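Local coordinates for alpha-ketoglutarate-dependent 2,4-dichlorophenoxyacetate dioxygenase (Bradyrhizobium diazoefficiens, PDB 5BKE), which probably acts as a metal- and 2-oxoglutarate-dependent dioxygenase of the TfdA family, an oxidoreductase linked to breakdown of aryloxyalkanoate herbicides, at residues Ser35-Asp38 against Val42-Phe45; Tyr245-Lys248 against His252-Val255; His264-Tyr269 against Gln273-Arg278. All coordinates share one frame; numbering follows the deposited sequence.

Contact 1. Residues Ser35-Asp38 against Val42-Phe45; sequences SAMD and VLVF
A36 and M37, one residue after the other on helix 27-40, both reach the same leucine, L43 of strand 42-45. A36 comes first along the helix. Its methyl sits against the fork of L43, with CB 3.8 Å from L43 CD1 and 4.0 Å from L43 CD2, so both branches of the leucine share the small alanine. M37 supplies the larger half of the contact. Its thioether lies against the branch point of L43: M37 SD is 3.6 Å from L43 CG, and L43 CD1 lies equally near the sulfur. Lower on the same chain, M37 CG also touches L43 CD1, at 3.8 Å. The bend at chi2 (-64°) turns the sulfur of M37 onto the leucine. L43 itself points toward the helix, and with CG anti to its carbonyl carbon (chi1 -66°) the branch point is brought up to the helix residues. Of its two methyls, CD1 meets both A36 and M37, while CD2 meets A36.

In the fold this is the return of a beta-alpha-beta unit, strand 14-17, helix 27-40 and strand 42-45, in which the helix packs on the sheet and the chain then turns into the strand parallel to the first. M256 of the adjacent strand 254-258 touches both M37 and L43, and V16 of strand 14-17 also meets L43, so the leucine stands among apolar side chains from the two flanking strands. No hydrogen bond or salt bridge crosses between the two segments. Helix and strand are held here by buried apolar surface and the shape of three side chains, with the polarisable sulfur of M37 lying close against the branch point of L43.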
loop_
_atom_site.group_PDB
_atom_site.type_symbol
_atom_site.label_atom_id
_atom_site.label_comp_id
_atom_site.label_asym_id
_atom_site.label_seq_id
_atom_site.Cartn_x
_atom_site.Cartn_y
_atom_site.Cartn_z
ATOM N N SER C 35 -19.498 27.636 -10.353
ATOM C CA SER C 35 -18.538 26.584 -9.944
ATOM C C SER C 35 -18.851 26.056 -8.556
ATOM O O SER C 35 -18.773 24.837 -8.326
ATOM C CB SER C 35 -17.082 27.052 -9.995
ATOM O OG SER C 35 -16.792 27.617 -11.253
ATOM N N ALA C 36 -19.231 26.965 -7.646
ATOM C CA ALA C 36 -19.667 26.598 -6.295
ATOM C C ALA C 36 -20.931 25.740 -6.342
ATOM O O ALA C 36 -21.095 24.822 -5.537
ATOM C CB ALA C 36 -19.888 27.837 -5.448
ATOM N N MET C 37 -21.815 26.040 -7.298
ATOM C CA MET C 37 -23.023 25.244 -7.515
ATOM C C MET C 37 -22.655 23.851 -8.008
ATOM O O MET C 37 -23.243 22.874 -7.565
ATOM C CB MET C 37 -23.996 25.936 -8.491
ATOM C CG MET C 37 -24.731 27.152 -7.919
ATOM S SD MET C 37 -25.855 26.782 -6.548
ATOM C CE MET C 37 -27.239 26.077 -7.430
ATOM N N ASP C 38 -21.683 23.767 -8.920
ATOM C CA ASP C 38 -21.161 22.470 -9.381
ATOM C C ASP C 38 -20.586 21.651 -8.209
ATOM O O ASP C 38 -20.939 20.482 -8.032
ATOM C CB ASP C 38 -20.100 22.648 -10.481
ATOM C CG ASP C 38 -20.644 23.323 -11.744
ATOM O OD1 ASP C 38 -21.841 23.161 -12.081
ATOM O OD2 ASP C 38 -19.843 24.014 -12.412
ATOM N N VAL C 42 -25.740 23.018 -3.321
ATOM C CA VAL C 42 -26.672 23.904 -2.619
ATOM C C VAL C 42 -25.866 25.070 -2.039
ATOM O O VAL C 42 -24.799 24.872 -1.434
ATOM C CB VAL C 42 -27.463 23.186 -1.482
ATOM C CG1 VAL C 42 -28.465 24.123 -0.820
ATOM C CG2 VAL C 42 -28.200 21.957 -1.974
ATOM N N LEU C 43 -26.377 26.282 -2.235
ATOM C CA LEU C 43 -25.745 27.480 -1.717
ATOM C C LEU C 43 -26.726 28.278 -0.870
ATOM O O LEU C 43 -27.898 28.405 -1.223
ATOM C CB LEU C 43 -25.153 28.333 -2.847
ATOM C CG LEU C 43 -23.977 27.779 -3.666
ATOM C CD1 LEU C 43 -23.529 28.825 -4.683
ATOM C CD2 LEU C 43 -22.798 27.311 -2.797
ATOM N N VAL C 44 -26.227 28.800 0.252
ATOM C CA VAL C 44 -27.024 29.525 1.243
ATOM C C VAL C 44 -26.481 30.948 1.321
ATOM O O VAL C 44 -25.292 31.150 1.548
ATOM C CB VAL C 44 -26.951 28.836 2.636
ATOM C CG1 VAL C 44 -27.687 29.643 3.710
ATOM C CG2 VAL C 44 -27.499 27.414 2.568
ATOM N N PHE C 45 -27.348 31.928 1.086
ATOM C CA PHE C 45 -26.987 33.337 1.206
ATOM C C PHE C 45 -27.879 33.882 2.305
ATOM O O PHE C 45 -29.093 33.677 2.269
ATOM C CB PHE C 45 -27.278 34.118 -0.088
ATOM C CG PHE C 45 -26.439 33.713 -1.282
ATOM C CD1 PHE C 45 -26.723 32.545 -2.008
ATOM C CD2 PHE C 45 -25.405 34.542 -1.731
ATOM C CE1 PHE C 45 -25.965 32.195 -3.120
ATOM C CE2 PHE C 45 -24.643 34.193 -2.846
ATOM C CZ PHE C 45 -24.922 33.014 -3.538
#

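Contact 2. Residues Tyr245-Lys248 against His252-Val255; sequences YVHK and HDLV
H247, the last residue of strand 244-247, meets D253, just ahead of strand 254-258, in a histidine-carboxylate hydrogen bond across a short connecting loop. H247 NE2 donates to D253 OD2 over 2.9 Å, with a bent N-H...O angle of 142°. The nitrogen reaches OD2 from above the carboxylate plane, 38° out of it, and ring and carboxylate planes stand 59° apart. The other ring nitrogen, H247 ND1, forms a 2.8 Å hydrogen bond with Y245 OH, so the imidazole is gripped at both nitrogens, which should hold its rotation.

The two strands belong to different sheets of this cupin-clan fold, the small antiparallel sheet and the large mixed one, and V255, from the large sheet, packs on H247 of the small one. Its CG2 methyl lies over one face of the imidazole, 3.6 Å from the H247 ring centroid, a CH-pi contact. With CG2 anti to the carbonyl carbon, the valine presents this methyl to the ring.

D253 OD2 also accepts from water 1, 2.6 Å away, and that water donates as well to K248 O at 2.7 Å. The backbone N of K250 adds another bond to OD2, while H46 ND1 binds D253 OD1.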
loop_
_atom_site.group_PDB
_atom_site.type_symbol
_atom_site.label_atom_id
_atom_site.label_comp_id
_atom_site.label_asym_id
_atom_site.label_seq_id
_atom_site.Cartn_x
_atom_site.Cartn_y
_atom_site.Cartn_z
ATOM N N TYR C 245 -28.960 17.844 4.541
ATOM C CA TYR C 245 -28.747 19.138 5.176
ATOM C C TYR C 245 -30.105 19.751 5.495
ATOM O O TYR C 245 -30.984 19.840 4.616
ATOM C CB TYR C 245 -27.930 20.070 4.284
ATOM C CG TYR C 245 -28.038 21.536 4.654
ATOM C CD1 TYR C 245 -27.363 22.061 5.764
ATOM C CD2 TYR C 245 -28.830 22.412 3.891
ATOM C CE1 TYR C 245 -27.484 23.412 6.112
ATOM C CE2 TYR C 245 -28.942 23.758 4.219
ATOM C CZ TYR C 245 -28.273 24.257 5.328
ATOM O OH TYR C 245 -28.396 25.600 5.640
ATOM N N VAL C 246 -30.261 20.181 6.746
ATOM C CA VAL C 246 -31.505 20.796 7.199
ATOM C C VAL C 246 -31.314 22.310 7.224
ATOM O O VAL C 246 -30.410 22.823 7.907
ATOM C CB VAL C 246 -31.963 20.251 8.571
ATOM C CG1 VAL C 246 -33.250 20.928 9.018
ATOM C CG2 VAL C 246 -32.157 18.738 8.515
ATOM N N HIS C 247 -32.141 23.015 6.445
ATOM C CA HIS C 247 -32.127 24.475 6.456
ATOM C C HIS C 247 -33.242 25.029 7.330
ATOM O O HIS C 247 -34.429 24.752 7.098
ATOM C CB HIS C 247 -32.200 25.096 5.055
ATOM C CG HIS C 247 -31.968 26.575 5.060
ATOM N ND1 HIS C 247 -30.715 27.129 5.211
ATOM C CD2 HIS C 247 -32.830 27.615 4.989
ATOM C CE1 HIS C 247 -30.810 28.446 5.195
ATOM N NE2 HIS C 247 -32.084 28.767 5.067
ATOM N N LYS C 248 -32.824 25.808 8.329
ATOM C CA LYS C 248 -33.699 26.558 9.209
ATOM C C LYS C 248 -33.748 27.991 8.679
ATOM O O LYS C 248 -32.721 28.672 8.583
ATOM C CB LYS C 248 -33.145 26.525 10.632
ATOM C CG LYS C 248 -34.158 26.821 11.722
ATOM C CD LYS C 248 -33.485 27.472 12.933
ATOM C CE LYS C 248 -34.233 27.193 14.232
ATOM N NZ LYS C 248 -35.673 27.584 14.162
ATOM N N HIS C 252 -35.276 36.896 4.704
ATOM C CA HIS C 252 -34.405 37.261 3.571
ATOM C C HIS C 252 -33.224 36.319 3.283
ATOM O O HIS C 252 -32.258 36.728 2.637
ATOM C CB HIS C 252 -33.923 38.723 3.653
ATOM C CG HIS C 252 -35.022 39.717 3.865
ATOM N ND1 HIS C 252 -34.891 40.797 4.711
ATOM C CD2 HIS C 252 -36.274 39.793 3.350
ATOM C CE1 HIS C 252 -36.008 41.501 4.701
ATOM N NE2 HIS C 252 -36.863 40.912 3.885
ATOM N N ASP C 253 -33.297 35.064 3.731
ATOM C CA ASP C 253 -32.393 34.037 3.204
ATOM C C ASP C 253 -32.671 33.851 1.705
ATOM O O ASP C 253 -33.815 34.024 1.254
ATOM C CB ASP C 253 -32.631 32.688 3.869
ATOM C CG ASP C 253 -31.950 32.541 5.218
ATOM O OD1 ASP C 253 -31.158 33.419 5.634
ATOM O OD2 ASP C 253 -32.228 31.502 5.865
ATOM N N LEU C 254 -31.627 33.521 0.950
ATOM C CA LEU C 254 -31.789 32.920 -0.372
ATOM C C LEU C 254 -31.018 31.611 -0.392
ATOM O O LEU C 254 -29.806 31.598 -0.171
ATOM C CB LEU C 254 -31.342 33.849 -1.515
ATOM C CG LEU C 254 -31.617 33.300 -2.937
ATOM C CD1 LEU C 254 -32.192 34.358 -3.863
ATOM C CD2 LEU C 254 -30.412 32.612 -3.584
ATOM N N VAL C 255 -31.737 30.525 -0.648
ATOM C CA VAL C 255 -31.139 29.210 -0.837
ATOM C C VAL C 255 -31.355 28.793 -2.290
ATOM O O VAL C 255 -32.476 28.859 -2.814
ATOM C CB VAL C 255 -31.694 28.158 0.157
ATOM C CG1 VAL C 255 -31.035 26.805 -0.046
ATOM C CG2 VAL C 255 -31.461 28.613 1.598
HETATM O O HOH W 1 -30.980 30.579 7.941
#

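Contact 3. Residues His264-Tyr269 against Gln273-Arg278; sequences HRVRRY and QPRDMR. With MN (manganese (II) ion), chain N; OGA (N-oxalylglycine), chain O.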
loop_
_atom_site.group_PDB
_atom_site.type_symbol
_atom_site.label_atom_id
_atom_site.label_comp_id
_atom_site.label_asym_id
_atom_site.label_seq_id
_atom_site.Cartn_x
_atom_site.Cartn_y
_atom_site.Cartn_z
ATOM N N HIS C 264 -34.983 17.715 -2.629
ATOM C CA HIS C 264 -35.348 18.603 -1.536
ATOM C C HIS C 264 -36.811 18.399 -1.139
ATOM O O HIS C 264 -37.585 17.750 -1.871
ATOM C CB HIS C 264 -35.034 20.064 -1.881
ATOM C CG HIS C 264 -35.830 20.590 -3.023
ATOM N ND1 HIS C 264 -35.498 20.335 -4.334
ATOM C CD2 HIS C 264 -36.961 21.331 -3.054
ATOM C CE1 HIS C 264 -36.396 20.892 -5.123
ATOM N NE2 HIS C 264 -37.285 21.514 -4.372
ATOM N N ARG C 265 -37.164 18.913 0.039
ATOM C CA ARG C 265 -38.536 18.863 0.567
ATOM C C ARG C 265 -38.737 19.923 1.652
ATOM O O ARG C 265 -37.777 20.391 2.272
ATOM C CB ARG C 265 -38.897 17.463 1.095
ATOM C CG ARG C 265 -38.153 17.039 2.362
ATOM C CD ARG C 265 -38.828 15.870 3.054
ATOM N NE ARG C 265 -38.075 15.436 4.242
ATOM C CZ ARG C 265 -38.370 14.368 4.981
ATOM N NH1 ARG C 265 -39.393 13.578 4.664
ATOM N NH2 ARG C 265 -37.627 14.080 6.045
ATOM N N VAL C 266 -39.993 20.302 1.866
ATOM C CA VAL C 266 -40.352 21.180 2.976
ATOM C C VAL C 266 -41.026 20.316 4.050
ATOM O O VAL C 266 -41.804 19.404 3.728
ATOM C CB VAL C 266 -41.204 22.401 2.510
ATOM C CG1 VAL C 266 -42.460 21.967 1.753
ATOM C CG2 VAL C 266 -41.557 23.332 3.666
ATOM N N ARG C 267 -40.685 20.567 5.313
ATOM C CA ARG C 267 -41.320 19.858 6.439
ATOM C C ARG C 267 -42.664 20.504 6.803
ATOM O O ARG C 267 -42.895 21.680 6.497
ATOM C CB ARG C 267 -40.386 19.790 7.666
ATOM C CG ARG C 267 -39.030 19.108 7.437
ATOM C CD ARG C 267 -39.139 17.757 6.722
ATOM N NE ARG C 267 -39.888 16.738 7.471
ATOM C CZ ARG C 267 -39.387 15.978 8.451
ATOM N NH1 ARG C 267 -40.161 15.080 9.053
ATOM N NH2 ARG C 267 -38.116 16.101 8.834
ATOM N N ARG C 268 -43.541 19.724 7.442
ATOM C CA ARG C 268 -44.863 20.196 7.882
ATOM C C ARG C 268 -44.797 21.553 8.577
ATOM O O ARG C 268 -43.900 21.811 9.379
ATOM C CB ARG C 268 -45.544 19.157 8.780
ATOM C CG ARG C 268 -46.415 18.155 8.021
ATOM C CD ARG C 268 -46.934 17.001 8.889
ATOM N NE ARG C 268 -47.290 17.391 10.264
ATOM C CZ ARG C 268 -48.438 17.965 10.637
ATOM N NH1 ARG C 268 -49.395 18.241 9.750
ATOM N NH2 ARG C 268 -48.630 18.270 11.914
ATOM N N TYR C 269 -45.717 22.433 8.200
ATOM C CA TYR C 269 -45.846 23.750 8.810
ATOM C C TYR C 269 -47.311 24.076 9.095
ATOM O O TYR C 269 -48.209 23.457 8.521
ATOM C CB TYR C 269 -45.155 24.841 7.969
ATOM C CG TYR C 269 -45.650 25.032 6.539
ATOM C CD1 TYR C 269 -45.077 24.318 5.475
ATOM C CD2 TYR C 269 -46.665 25.960 6.240
ATOM C CE1 TYR C 269 -45.516 24.499 4.163
ATOM C CE2 TYR C 269 -47.110 26.147 4.931
ATOM C CZ TYR C 269 -46.532 25.416 3.896
ATOM O OH TYR C 269 -46.963 25.602 2.600
ATOM N N GLN C 273 -50.746 30.292 9.382
ATOM C CA GLN C 273 -49.788 31.413 9.370
ATOM C C GLN C 273 -49.131 31.656 8.000
ATOM O O GLN C 273 -48.842 30.690 7.285
ATOM C CB GLN C 273 -48.728 31.220 10.444
ATOM C CG GLN C 273 -49.213 31.657 11.810
ATOM C CD GLN C 273 -48.180 31.428 12.877
ATOM O OE1 GLN C 273 -47.266 32.237 13.054
ATOM N NE2 GLN C 273 -48.318 30.325 13.606
ATOM N N PRO C 274 -48.899 32.941 7.631
ATOM C CA PRO C 274 -48.367 33.218 6.289
ATOM C C PRO C 274 -46.962 32.634 6.078
ATOM O O PRO C 274 -46.153 32.600 7.008
ATOM C CB PRO C 274 -48.338 34.750 6.226
ATOM C CG PRO C 274 -48.270 35.193 7.643
ATOM C CD PRO C 274 -49.072 34.185 8.409
ATOM N N ARG C 275 -46.711 32.139 4.871
ATOM C CA ARG C 275 -45.404 31.643 4.479
ATOM C C ARG C 275 -45.178 32.119 3.060
ATOM O O ARG C 275 -45.662 31.501 2.128
ATOM C CB ARG C 275 -45.358 30.109 4.557
ATOM C CG ARG C 275 -43.961 29.541 4.356
ATOM C CD ARG C 275 -43.902 28.058 4.643
ATOM N NE ARG C 275 -42.517 27.576 4.664
ATOM C CZ ARG C 275 -41.883 27.025 3.626
ATOM N NH1 ARG C 275 -42.497 26.868 2.447
ATOM N NH2 ARG C 275 -40.623 26.632 3.769
ATOM N N ASP C 276 -44.476 33.237 2.909
ATOM C CA ASP C 276 -44.240 33.834 1.599
ATOM C C ASP C 276 -42.844 33.461 1.082
ATOM O O ASP C 276 -41.831 34.086 1.439
ATOM C CB ASP C 276 -44.469 35.352 1.627
ATOM C CG ASP C 276 -44.518 35.976 0.235
ATOM O OD1 ASP C 276 -44.231 35.289 -0.772
ATOM O OD2 ASP C 276 -44.840 37.181 0.144
ATOM N N MET C 277 -42.829 32.420 0.246
ATOM C CA MET C 277 -41.614 31.869 -0.348
ATOM C C MET C 277 -41.751 31.950 -1.868
ATOM O O MET C 277 -42.769 31.516 -2.433
ATOM C CB MET C 277 -41.390 30.410 0.095
ATOM C CG MET C 277 -41.446 30.151 1.598
ATOM S SD MET C 277 -40.148 30.977 2.558
ATOM C CE MET C 277 -38.720 29.983 2.117
ATOM N N ARG C 278 -40.733 32.516 -2.513
ATOM C CA ARG C 278 -40.753 32.800 -3.954
ATOM C C ARG C 278 -39.504 32.235 -4.640
ATOM O O ARG C 278 -38.388 32.418 -4.156
ATOM C CB ARG C 278 -40.863 34.306 -4.197
ATOM C CG ARG C 278 -41.949 34.990 -3.378
ATOM C CD ARG C 278 -42.110 36.450 -3.741
ATOM N NE ARG C 278 -43.087 37.085 -2.866
ATOM C CZ ARG C 278 -43.429 38.373 -2.894
ATOM N NH1 ARG C 278 -42.879 39.222 -3.762
ATOM N NH2 ARG C 278 -44.335 38.818 -2.031
HETATM MN MN MN N . -39.296 22.070 -5.151
HETATM C C1 OGA O . -39.530 24.698 -4.291
HETATM C C2 OGA O . -39.785 23.951 -3.079
HETATM C C4 OGA O . -40.074 24.066 -0.640
HETATM C C5 OGA O . -40.287 25.193 0.333
HETATM O O1 OGA O . -39.177 24.047 -5.305
HETATM O O2 OGA O . -39.630 25.945 -4.259
HETATM O "O2'" OGA O . -40.039 22.754 -3.179
HETATM O O3 OGA O . -41.222 25.989 0.086
HETATM N N1 OGA O . -39.687 24.609 -1.933
HETATM O O4 OGA O . -39.521 25.292 1.319
HETATM O O HOH W 2 -45.019 27.737 1.418
#
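R275 holds the far carboxylate of N-oxalylglycine with two nearly straight hydrogen bonds: R275 NH1 reaches OGA O3 at 2.8 Å and R275 NH2 reaches OGA O4 at 3.0 Å, with N-H...O angles of 168° and 169°. Each nitrogen takes one oxygen, and the ligand carboxylate lies at the edge of the guanidinium. At its other end the ligand chelates manganese through O1 and O2', and H264 NE2 binds the manganese at 2.2 Å; H115 and D117 supply the remaining protein ligands, the facial triad known from this dioxygenase family.

Around this first shell the guanidinium is sandwiched. V266 CG2 packs over one face, 3.4 Å from R275 NH2, while M277 CG covers the opposite face. V266 CB also lies against the carboxylate, 3.6 Å from OGA O4. Farther back along the arginine, R275 CD stands over the centre of the Y269 ring, 3.6 Å from its centroid, a CH-pi contact; R275 CZ makes an off-centre cation-pi contact, 4.8 Å from the Y269 ring centroid. The chain of R275 is extended from CG to NE, carrying the guanidinium past the tyrosine to the ligand. Water 2 bridges R275 NH1 and Y269 OH, and G140 O accepts from R275 NH2. A leucine here would probably leave the N-oxalylglycine carboxylate without two of its hydrogen bonds and its countercharge, and could leave the Y269 face less well covered.

H264 and V266 lie on strand 262-266, an outer strand of the small antiparallel sheet beside strand 142-146, whereas R275 immediately precedes strand 276-281 of the large mixed sheet, next to strand 127-132. The ligand is thus clasped between the two sheets, with T142 and R279 adding hydrogen bonds from strands 142-146 and 276-281.

From the N terminus, contact 1 closes first, as helix 27-40 turns into strand 42-45 and lies on the large mixed sheet. Much later, contact 2 closes the loop from strand 244-247 of the small sheet to strand 254-258 of the large one, and contact 3 then closes the loop between strand 262-266, back in the small sheet, and strand 276-281 in the large. The three loops follow in series, with none nested or crossed. Contacts 1 and 2 touch directly through neighbouring strands: F45 N probably bonds to L254 O, and V44 packs on H247. Contact 3 touches neither, yet its strands share both sheets with contact 2.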